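Local coordinates for putative O-Methyltransferase (Corynebacterium glutamicum, PDB 3DR5), which is of unconfirmed function but probably transfers methyl groups from S-adenosyl-L-methionine to hydroxyl oxygens, at residues R24-L34 and E92-E103; S57-A67 and L78-D88. All coordinates share one frame; numbering follows the deposited sequence.

Interaction 1 of 2, residues R24-L34 and E92-E103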
loop_
_atom_site.group_PDB
_atom_site.type_symbol
_atom_site.label_atom_id
_atom_site.label_comp_id
_atom_site.label_asym_id
_atom_site.label_seq_id
_atom_site.Cartn_x
_atom_site.Cartn_y
_atom_site.Cartn_z
ATOM N N ARG A 24 8.678 -21.913 1.990
ATOM C CA ARG A 24 9.928 -22.499 1.530
ATOM C C ARG A 24 10.915 -21.378 1.176
ATOM O O ARG A 24 12.090 -21.425 1.563
ATOM C CB ARG A 24 9.648 -23.404 0.318
ATOM C CG ARG A 24 10.873 -23.965 -0.377
ATOM C CD ARG A 24 11.755 -24.770 0.563
ATOM N NE ARG A 24 12.435 -25.844 -0.157
ATOM C CZ ARG A 24 13.666 -26.258 0.108
ATOM N NH1 ARG A 24 14.359 -25.684 1.081
ATOM N NH2 ARG A 24 14.205 -27.239 -0.604
ATOM N N ALA A 25 10.435 -20.369 0.450
ATOM C CA ALA A 25 11.278 -19.244 0.059
ATOM C C ALA A 25 11.771 -18.451 1.276
ATOM O O ALA A 25 12.881 -17.907 1.260
ATOM C CB ALA A 25 10.517 -18.328 -0.901
ATOM N N ARG A 26 10.951 -18.388 2.324
ATOM C CA ARG A 26 11.318 -17.674 3.547
ATOM C C ARG A 26 12.354 -18.501 4.322
ATOM O O ARG A 26 13.252 -17.953 4.962
ATOM C CB ARG A 26 10.077 -17.441 4.413
ATOM C CG ARG A 26 10.289 -16.445 5.543
ATOM C CD ARG A 26 8.954 -15.986 6.115
ATOM N NE ARG A 26 8.268 -15.021 5.257
ATOM C CZ ARG A 26 8.679 -13.769 5.071
ATOM N NH1 ARG A 26 9.772 -13.340 5.685
ATOM N NH2 ARG A 26 7.993 -12.948 4.283
ATOM N N GLU A 27 12.231 -19.824 4.264
ATOM C CA GLU A 27 13.186 -20.696 4.937
ATOM C C GLU A 27 14.513 -20.596 4.181
ATOM O O GLU A 27 15.574 -20.434 4.789
ATOM C CB GLU A 27 12.692 -22.143 4.927
ATOM C CG GLU A 27 12.655 -22.785 6.306
ATOM C CD GLU A 27 14.037 -22.965 6.914
ATOM O OE1 GLU A 27 14.585 -21.994 7.481
ATOM O OE2 GLU A 27 14.575 -24.087 6.810
ATOM N N ASP A 28 14.457 -20.694 2.852
ATOM C CA ASP A 28 15.670 -20.598 2.036
ATOM C C ASP A 28 16.441 -19.310 2.309
ATOM O O ASP A 28 17.653 -19.345 2.518
ATOM C CB ASP A 28 15.333 -20.686 0.546
ATOM C CG ASP A 28 14.981 -22.095 0.111
ATOM O OD1 ASP A 28 15.073 -23.007 0.959
ATOM O OD2 ASP A 28 14.620 -22.292 -1.074
ATOM N N ALA A 29 15.744 -18.176 2.316
ATOM C CA ALA A 29 16.393 -16.886 2.555
ATOM C C ALA A 29 17.094 -16.844 3.903
ATOM O O ALA A 29 18.206 -16.321 4.020
ATOM C CB ALA A 29 15.373 -15.745 2.457
ATOM N N ALA A 30 16.433 -17.397 4.913
ATOM C CA ALA A 30 16.974 -17.433 6.265
ATOM C C ALA A 30 18.213 -18.330 6.331
ATOM O O ALA A 30 19.190 -18.000 7.000
ATOM C CB ALA A 30 15.908 -17.936 7.239
ATOM N N GLU A 31 18.167 -19.464 5.639
ATOM C CA GLU A 31 19.299 -20.383 5.623
ATOM C C GLU A 31 20.550 -19.765 4.997
ATOM O O GLU A 31 21.667 -20.147 5.337
ATOM C CB GLU A 31 18.925 -21.661 4.875
ATOM C CG GLU A 31 18.061 -22.610 5.681
ATOM C CD GLU A 31 17.480 -23.714 4.835
ATOM O OE1 GLU A 31 18.113 -24.075 3.825
ATOM O OE2 GLU A 31 16.405 -24.235 5.182
ATOM N N PHE A 32 20.361 -18.809 4.091
ATOM C CA PHE A 32 21.481 -18.153 3.413
ATOM C C PHE A 32 21.764 -16.745 3.931
ATOM O O PHE A 32 22.589 -16.022 3.364
ATOM C CB PHE A 32 21.219 -18.110 1.903
ATOM C CG PHE A 32 21.356 -19.450 1.227
ATOM C CD1 PHE A 32 22.585 -19.863 0.702
ATOM C CD2 PHE A 32 20.254 -20.297 1.105
ATOM C CE1 PHE A 32 22.712 -21.102 0.072
ATOM C CE2 PHE A 32 20.372 -21.534 0.483
ATOM C CZ PHE A 32 21.602 -21.938 -0.038
ATOM N N GLY A 33 21.070 -16.364 5.000
ATOM C CA GLY A 33 21.253 -15.047 5.599
ATOM C C GLY A 33 20.866 -13.865 4.727
ATOM O O GLY A 33 21.435 -12.782 4.850
ATOM N N LEU A 34 19.881 -14.071 3.857
ATOM C CA LEU A 34 19.432 -13.015 2.945
ATOM C C LEU A 34 18.369 -12.104 3.546
ATOM O O LEU A 34 17.551 -12.547 4.347
ATOM C CB LEU A 34 18.874 -13.639 1.662
ATOM C CG LEU A 34 19.725 -14.700 0.958
ATOM C CD1 LEU A 34 18.935 -15.348 -0.172
ATOM C CD2 LEU A 34 20.990 -14.060 0.425
ATOM N N GLU A 92 24.070 -18.303 -7.545
ATOM C CA GLU A 92 23.313 -19.207 -6.695
ATOM C C GLU A 92 21.980 -18.521 -6.354
ATOM O O GLU A 92 20.994 -19.199 -6.052
ATOM C CB GLU A 92 24.092 -19.572 -5.414
ATOM C CG GLU A 92 24.400 -18.445 -4.455
ATOM C CD GLU A 92 25.244 -18.936 -3.278
ATOM O OE1 GLU A 92 25.724 -18.101 -2.485
ATOM O OE2 GLU A 92 25.417 -20.166 -3.142
ATOM N N HIS A 93 21.941 -17.185 -6.396
ATOM C CA HIS A 93 20.695 -16.466 -6.133
ATOM C C HIS A 93 19.771 -16.701 -7.329
ATOM O O HIS A 93 18.554 -16.783 -7.167
ATOM C CB HIS A 93 20.971 -14.970 -5.915
ATOM C CG HIS A 93 21.632 -14.681 -4.604
ATOM N ND1 HIS A 93 22.183 -13.458 -4.294
ATOM C CD2 HIS A 93 21.840 -15.471 -3.525
ATOM C CE1 HIS A 93 22.706 -13.510 -3.082
ATOM N NE2 HIS A 93 22.512 -14.721 -2.595
ATOM N N GLN A 94 20.343 -16.818 -8.531
ATOM C CA GLN A 94 19.542 -17.080 -9.731
ATOM C C GLN A 94 18.977 -18.501 -9.635
ATOM O O GLN A 94 17.813 -18.747 -9.987
ATOM C CB GLN A 94 20.390 -16.943 -11.001
ATOM C CG GLN A 94 19.735 -17.555 -12.235
ATOM C CD GLN A 94 20.360 -17.075 -13.526
ATOM O OE1 GLN A 94 21.562 -17.246 -13.755
ATOM N NE2 GLN A 94 19.546 -16.464 -14.382
ATOM N N ARG A 95 19.805 -19.436 -9.163
ATOM C CA ARG A 95 19.370 -20.822 -8.995
ATOM C C ARG A 95 18.325 -20.871 -7.887
ATOM O O ARG A 95 17.316 -21.561 -8.007
ATOM C CB ARG A 95 20.545 -21.730 -8.618
ATOM C CG ARG A 95 21.200 -22.427 -9.795
ATOM C CD ARG A 95 21.887 -23.716 -9.360
ATOM N NE ARG A 95 21.181 -24.911 -9.821
ATOM C CZ ARG A 95 21.310 -26.119 -9.275
ATOM N NH1 ARG A 95 22.121 -26.303 -8.240
ATOM N NH2 ARG A 95 20.628 -27.150 -9.762
ATOM N N GLN A 96 18.576 -20.130 -6.811
ATOM C CA GLN A 96 17.664 -20.084 -5.667
ATOM C C GLN A 96 16.272 -19.587 -6.061
ATOM O O GLN A 96 15.263 -20.147 -5.629
ATOM C CB GLN A 96 18.260 -19.194 -4.552
ATOM C CG GLN A 96 19.346 -19.886 -3.711
ATOM C CD GLN A 96 20.239 -18.916 -2.930
ATOM O OE1 GLN A 96 19.822 -17.814 -2.576
ATOM N NE2 GLN A 96 21.478 -19.336 -2.656
ATOM N N ALA A 97 16.227 -18.546 -6.887
ATOM C CA ALA A 97 14.964 -17.958 -7.331
ATOM C C ALA A 97 14.196 -18.823 -8.328
ATOM O O ALA A 97 13.028 -19.132 -8.111
ATOM C CB ALA A 97 15.217 -16.569 -7.927
ATOM N N LYS A 98 14.849 -19.203 -9.423
ATOM C CA LYS A 98 14.215 -20.033 -10.446
ATOM C C LYS A 98 13.668 -21.338 -9.859
ATOM O O LYS A 98 12.643 -21.855 -10.315
ATOM C CB LYS A 98 15.208 -20.336 -11.570
ATOM C CG LYS A 98 15.515 -19.135 -12.471
ATOM C CD LYS A 98 16.698 -19.443 -13.388
ATOM C CE LYS A 98 16.395 -19.175 -14.854
ATOM N NZ LYS A 98 16.925 -17.866 -15.324
ATOM N N ALA A 99 14.350 -21.865 -8.846
ATOM C CA ALA A 99 13.912 -23.089 -8.187
ATOM C C ALA A 99 12.576 -22.815 -7.480
ATOM O O ALA A 99 11.592 -23.525 -7.695
ATOM C CB ALA A 99 14.957 -23.538 -7.167
ATOM N N LEU A 100 12.543 -21.788 -6.629
ATOM C CA LEU A 100 11.324 -21.441 -5.894
ATOM C C LEU A 100 10.130 -21.185 -6.820
ATOM O O LEU A 100 8.999 -21.563 -6.501
ATOM C CB LEU A 100 11.578 -20.225 -4.990
ATOM C CG LEU A 100 12.362 -20.545 -3.714
ATOM C CD1 LEU A 100 12.830 -19.250 -3.064
ATOM C CD2 LEU A 100 11.479 -21.355 -2.748
ATOM N N PHE A 101 10.378 -20.545 -7.962
ATOM C CA PHE A 101 9.306 -20.282 -8.911
ATOM C C PHE A 101 8.884 -21.622 -9.513
ATOM O O PHE A 101 7.699 -21.906 -9.650
ATOM C CB PHE A 101 9.777 -19.309 -10.002
ATOM C CG PHE A 101 10.148 -17.944 -9.482
ATOM C CD1 PHE A 101 9.419 -17.357 -8.443
ATOM C CD2 PHE A 101 11.228 -17.251 -10.015
ATOM C CE1 PHE A 101 9.758 -16.093 -7.955
ATOM C CE2 PHE A 101 11.577 -15.989 -9.533
ATOM C CZ PHE A 101 10.850 -15.411 -8.495
ATOM N N ARG A 102 9.864 -22.452 -9.865
ATOM C CA ARG A 102 9.587 -23.772 -10.432
ATOM C C ARG A 102 8.724 -24.586 -9.448
ATOM O O ARG A 102 7.714 -25.168 -9.848
ATOM C CB ARG A 102 10.891 -24.530 -10.678
ATOM C CG ARG A 102 10.734 -25.855 -11.429
ATOM C CD ARG A 102 11.670 -26.939 -10.886
ATOM N NE ARG A 102 12.937 -26.396 -10.396
ATOM C CZ ARG A 102 13.815 -25.735 -11.146
ATOM N NH1 ARG A 102 13.571 -25.534 -12.434
ATOM N NH2 ARG A 102 14.929 -25.260 -10.604
ATOM N N GLU A 103 9.126 -24.630 -8.173
ATOM C CA GLU A 103 8.399 -25.383 -7.152
ATOM C C GLU A 103 6.985 -24.840 -6.976
ATOM O O GLU A 103 6.031 -25.622 -6.900
ATOM C CB GLU A 103 9.203 -25.396 -5.841
ATOM C CG GLU A 103 10.222 -26.533 -5.827
ATOM C CD GLU A 103 11.447 -26.185 -5.024
ATOM O OE1 GLU A 103 11.300 -25.539 -3.961
ATOM O OE2 GLU A 103 12.556 -26.562 -5.451
HETATM O O HOH W 1 15.728 -20.709 -2.792
#

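Interaction 2 of 2, residues S57-A67 and L78-D88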
loop_
_atom_site.group_PDB
_atom_site.type_symbol
_atom_site.label_atom_id
_atom_site.label_comp_id
_atom_site.label_asym_id
_atom_site.label_seq_id
_atom_site.Cartn_x
_atom_site.Cartn_y
_atom_site.Cartn_z
ATOM N N SER A 57 2.017 -2.511 -19.701
ATOM C CA SER A 57 3.161 -2.727 -18.826
ATOM C C SER A 57 3.876 -4.052 -19.076
ATOM O O SER A 57 3.241 -5.066 -19.339
ATOM C CB SER A 57 2.687 -2.656 -17.372
ATOM O OG SER A 57 3.660 -3.131 -16.458
ATOM N N THR A 58 5.203 -4.036 -18.987
ATOM C CA THR A 58 5.979 -5.252 -19.166
ATOM C C THR A 58 5.797 -6.084 -17.893
ATOM O O THR A 58 5.835 -7.321 -17.929
ATOM C CB THR A 58 7.478 -4.937 -19.366
ATOM O OG1 THR A 58 7.634 -4.061 -20.488
ATOM C CG2 THR A 58 8.265 -6.224 -19.631
ATOM N N GLY A 59 5.587 -5.397 -16.769
ATOM C CA GLY A 59 5.407 -6.088 -15.499
ATOM C C GLY A 59 6.158 -5.452 -14.342
ATOM O O GLY A 59 6.219 -4.226 -14.206
ATOM N N ALA A 60 6.762 -6.291 -13.514
ATOM C CA ALA A 60 7.483 -5.803 -12.357
ATOM C C ALA A 60 8.957 -6.161 -12.362
ATOM O O ALA A 60 9.395 -7.061 -13.083
ATOM C CB ALA A 60 6.814 -6.336 -11.078
ATOM N N ILE A 61 9.716 -5.436 -11.548
ATOM C CA ILE A 61 11.140 -5.700 -11.387
ATOM C C ILE A 61 11.424 -5.887 -9.890
ATOM O O ILE A 61 10.976 -5.088 -9.057
ATOM C CB ILE A 61 12.028 -4.539 -11.874
ATOM C CG1 ILE A 61 11.826 -4.300 -13.367
ATOM C CG2 ILE A 61 13.513 -4.884 -11.626
ATOM C CD1 ILE A 61 12.585 -3.099 -13.903
ATOM N N ALA A 62 12.138 -6.959 -9.556
ATOM C CA ALA A 62 12.537 -7.222 -8.171
ATOM C C ALA A 62 14.077 -7.211 -8.137
ATOM O O ALA A 62 14.734 -8.081 -8.711
ATOM C CB ALA A 62 12.007 -8.585 -7.682
ATOM N N ILE A 63 14.647 -6.211 -7.479
ATOM C CA ILE A 63 16.090 -6.074 -7.353
ATOM C C ILE A 63 16.438 -6.439 -5.920
ATOM O O ILE A 63 16.357 -5.612 -5.011
ATOM C CB ILE A 63 16.520 -4.636 -7.661
ATOM C CG1 ILE A 63 16.238 -4.327 -9.134
ATOM C CG2 ILE A 63 17.987 -4.451 -7.341
ATOM C CD1 ILE A 63 15.760 -2.913 -9.375
ATOM N N THR A 64 16.872 -7.679 -5.727
ATOM C CA THR A 64 17.173 -8.172 -4.390
ATOM C C THR A 64 17.837 -9.547 -4.425
ATOM O O THR A 64 17.615 -10.317 -5.356
ATOM C CB THR A 64 15.855 -8.298 -3.592
ATOM O OG1 THR A 64 16.078 -9.005 -2.369
ATOM C CG2 THR A 64 14.802 -9.078 -4.421
ATOM N N PRO A 65 18.646 -9.870 -3.405
ATOM C CA PRO A 65 19.335 -11.164 -3.306
ATOM C C PRO A 65 18.328 -12.293 -3.097
ATOM O O PRO A 65 18.600 -13.442 -3.413
ATOM C CB PRO A 65 20.234 -11.005 -2.081
ATOM C CG PRO A 65 20.503 -9.550 -2.024
ATOM C CD PRO A 65 19.210 -8.888 -2.458
ATOM N N ALA A 66 17.174 -11.962 -2.532
ATOM C CA ALA A 66 16.125 -12.954 -2.284
ATOM C C ALA A 66 14.923 -12.678 -3.181
ATOM O O ALA A 66 13.829 -12.405 -2.703
ATOM C CB ALA A 66 15.692 -12.911 -0.824
ATOM N N ALA A 67 15.127 -12.764 -4.490
ATOM C CA ALA A 67 14.067 -12.502 -5.460
ATOM C C ALA A 67 12.960 -13.544 -5.451
ATOM O O ALA A 67 11.845 -13.282 -5.914
ATOM C CB ALA A 67 14.663 -12.390 -6.861
ATOM N N LEU A 78 0.157 -9.735 -9.757
ATOM C CA LEU A 78 0.416 -9.340 -11.135
ATOM C C LEU A 78 -0.513 -9.993 -12.176
ATOM O O LEU A 78 -0.828 -11.177 -12.076
ATOM C CB LEU A 78 1.871 -9.670 -11.470
ATOM C CG LEU A 78 2.827 -8.658 -12.107
ATOM C CD1 LEU A 78 2.715 -7.304 -11.418
ATOM C CD2 LEU A 78 4.255 -9.204 -12.011
ATOM N N ALA A 79 -0.954 -9.218 -13.166
ATOM C CA ALA A 79 -1.802 -9.757 -14.229
ATOM C C ALA A 79 -0.959 -10.796 -15.012
ATOM O O ALA A 79 0.262 -10.632 -15.206
ATOM C CB ALA A 79 -2.262 -8.639 -15.152
ATOM N N ASP A 80 -1.617 -11.859 -15.472
ATOM C CA ASP A 80 -0.948 -12.949 -16.191
ATOM C C ASP A 80 -0.134 -12.587 -17.420
ATOM O O ASP A 80 0.853 -13.265 -17.731
ATOM C CB ASP A 80 -1.955 -14.041 -16.562
ATOM C CG ASP A 80 -2.588 -14.685 -15.342
ATOM O OD1 ASP A 80 -2.032 -14.509 -14.237
ATOM O OD2 ASP A 80 -3.625 -15.377 -15.493
ATOM N N ASN A 81 -0.529 -11.517 -18.102
ATOM C CA ASN A 81 0.171 -11.092 -19.305
ATOM C C ASN A 81 1.317 -10.116 -19.055
ATOM O O ASN A 81 1.557 -9.198 -19.846
ATOM C CB ASN A 81 -0.823 -10.501 -20.309
ATOM C CG ASN A 81 -1.496 -9.251 -19.801
ATOM O OD1 ASN A 81 -1.671 -9.075 -18.598
ATOM N ND2 ASN A 81 -1.900 -8.378 -20.722
ATOM N N THR A 82 2.017 -10.319 -17.942
ATOM C CA THR A 82 3.168 -9.492 -17.583
ATOM C C THR A 82 4.233 -10.451 -17.058
ATOM O O THR A 82 3.956 -11.630 -16.823
ATOM C CB THR A 82 2.843 -8.482 -16.457
ATOM O OG1 THR A 82 2.519 -9.197 -15.255
ATOM C CG2 THR A 82 1.673 -7.586 -16.850
ATOM N N THR A 83 5.453 -9.960 -16.887
ATOM C CA THR A 83 6.528 -10.807 -16.372
ATOM C C THR A 83 7.162 -10.196 -15.123
ATOM O O THR A 83 6.982 -9.007 -14.823
ATOM C CB THR A 83 7.681 -11.006 -17.402
ATOM O OG1 THR A 83 8.316 -9.745 -17.661
ATOM C CG2 THR A 83 7.161 -11.589 -18.715
ATOM N N LEU A 84 7.886 -11.023 -14.380
ATOM C CA LEU A 84 8.616 -10.538 -13.219
ATOM C C LEU A 84 10.076 -10.620 -13.647
ATOM O O LEU A 84 10.556 -11.670 -14.088
ATOM C CB LEU A 84 8.402 -11.422 -11.976
ATOM C CG LEU A 84 9.375 -11.161 -10.811
ATOM C CD1 LEU A 84 9.132 -9.779 -10.197
ATOM C CD2 LEU A 84 9.182 -12.246 -9.762
ATOM N N THR A 85 10.781 -9.503 -13.546
ATOM C CA THR A 85 12.191 -9.453 -13.904
ATOM C C THR A 85 12.983 -9.349 -12.605
ATOM O O THR A 85 12.850 -8.378 -11.859
ATOM C CB THR A 85 12.491 -8.240 -14.808
ATOM O OG1 THR A 85 11.806 -8.403 -16.056
ATOM C CG2 THR A 85 13.982 -8.100 -15.054
ATOM N N CYS A 86 13.799 -10.365 -12.337
ATOM C CA CYS A 86 14.625 -10.405 -11.137
ATOM C C CYS A 86 16.052 -10.034 -11.502
ATOM O O CYS A 86 16.566 -10.439 -12.541
ATOM C CB CYS A 86 14.607 -11.802 -10.520
ATOM S SG CYS A 86 12.956 -12.423 -10.139
ATOM N N ILE A 87 16.695 -9.264 -10.633
ATOM C CA ILE A 87 18.058 -8.819 -10.887
ATOM C C ILE A 87 19.010 -8.988 -9.706
ATOM O O ILE A 87 18.803 -8.389 -8.642
ATOM C CB ILE A 87 18.098 -7.322 -11.268
ATOM C CG1 ILE A 87 17.021 -7.008 -12.309
ATOM C CG2 ILE A 87 19.492 -6.951 -11.777
ATOM C CD1 ILE A 87 17.051 -5.581 -12.817
ATOM N N ASP A 88 20.034 -9.817 -9.896
ATOM C CA ASP A 88 21.070 -10.019 -8.891
ATOM C C ASP A 88 22.300 -10.616 -9.596
ATOM O O ASP A 88 22.166 -11.423 -10.513
ATOM C CB ASP A 88 20.608 -10.944 -7.753
ATOM C CG ASP A 88 21.603 -10.968 -6.589
ATOM O OD1 ASP A 88 21.645 -9.989 -5.818
ATOM O OD2 ASP A 88 22.358 -11.953 -6.466
HETATM O O HOH W 2 9.334 -7.571 -16.217
#

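Interaction 1 of 2, residues R24-L34 and E92-E103
Leu100 drives its forked end against Ala25, and here the two antiparallel helices (163°) pack tightly: CD1 of Leu100 lies 3.3 Å from CB of Ala25, unusually close. CG of Leu100 stands anti to the carbonyl carbon (chi1 -77°), which sends both methyls across to the other helix. Leu69 and Leu72 of helix 67-77 also touch Ala25, so this side of the contact faces the interior. Toward solvent the fit slackens. Arg24 NH1 holds Asp28 OD1 at 2.8 Å, whereas its NE reaches Glu103 OE1 only as a long salt bridge of 4.0 Å. A water donates to Asp28 OD2 and to the backbone O of Gln96, bridging the helices. Where a Schellman motif with Gly33 as C-prime residue ends helix 20-31, Phe32 turns one ring face to Gln96, whose NE2 sits 3.4 Å above the ring centre, the amide plane tilted 32° to the ring. Leu34 finishes this end, placing CD1 against Gln96 OE1 and CD2 3.4 Å from NE2 of His93, whose ND1 is hydrogen-bonded to Asp88. With one water bridge and one long ion pair as polar links, this helix pairing appears to rest mainly on apolar and amide-ring packing.

Interaction 2 of 2, residues S57-A67 and L78-D88
Five backbone hydrogen bonds join Thr58-Ala62 to Thr83-Ile87 in parallel register. The shortest run from Thr85 N to Ala60 O and from Ala62 N to Thr85 O, both 2.8 Å, gripping Thr85 at both N and O. Ala60 N meets Thr83 O almost head-on to the carbonyl (C=O...N 168°), and Thr83 N bonds to Thr58 O, 2.9 Å away, at the N-terminal end of the strand pair. A water donates to Ala60 O and hydrogen-bonds the hydroxyls of Thr83 and Thr85, lying 2.6 Å from Thr85 OG1. The strands are the first and second of a Rossmann-like methyltransferase sheet, linked through helix 67-77 as a beta-alpha-beta crossover; strand 130-135 flanks 59-63 and 111-114 flanks 83-87. On the face under helix 67-77, Leu84, its CG anti to the backbone N (chi1 167°), brings CD1 to 4.0 Å from Ala62 CB, while Ala67 CB rests 3.7 Å from Cys86 SG. On the other face Ile87 CD1 touches both Ile61 CG2, 3.8 Å away, and Ile63 CG1, Ile87 and Ile63 lying side by side. Farther along, Asp88 OD1 lies across Pro65, 3.6 Å from its CA, as OD2 turns to His93 and the backbone N of Glu90.

Interaction 2 belongs to the central sheet and interaction 1 to the helical layer outside it, their centres about 15 Å apart. Along the chain, helix 20-31 comes first, then strand 59-63, helix 67-77, strand 83-87 and helix 91-103, so the strand pair falls between the two partners of interaction 1. The contacts meet where strand 83-87 gives way to helix 91-103: His93 ND1 lies 2.6 Å from Asp88 OD2, a probable hydrogen bond, and Leu34 and His93 both pack on Pro65. Farther along that helix, Phe101 reaches Ala67. Helix 20-31 is thereby tied to the Rossmann-like core both through helix 91-103 and by direct packing on helix 67-77 and, through Leu34, on Pro65.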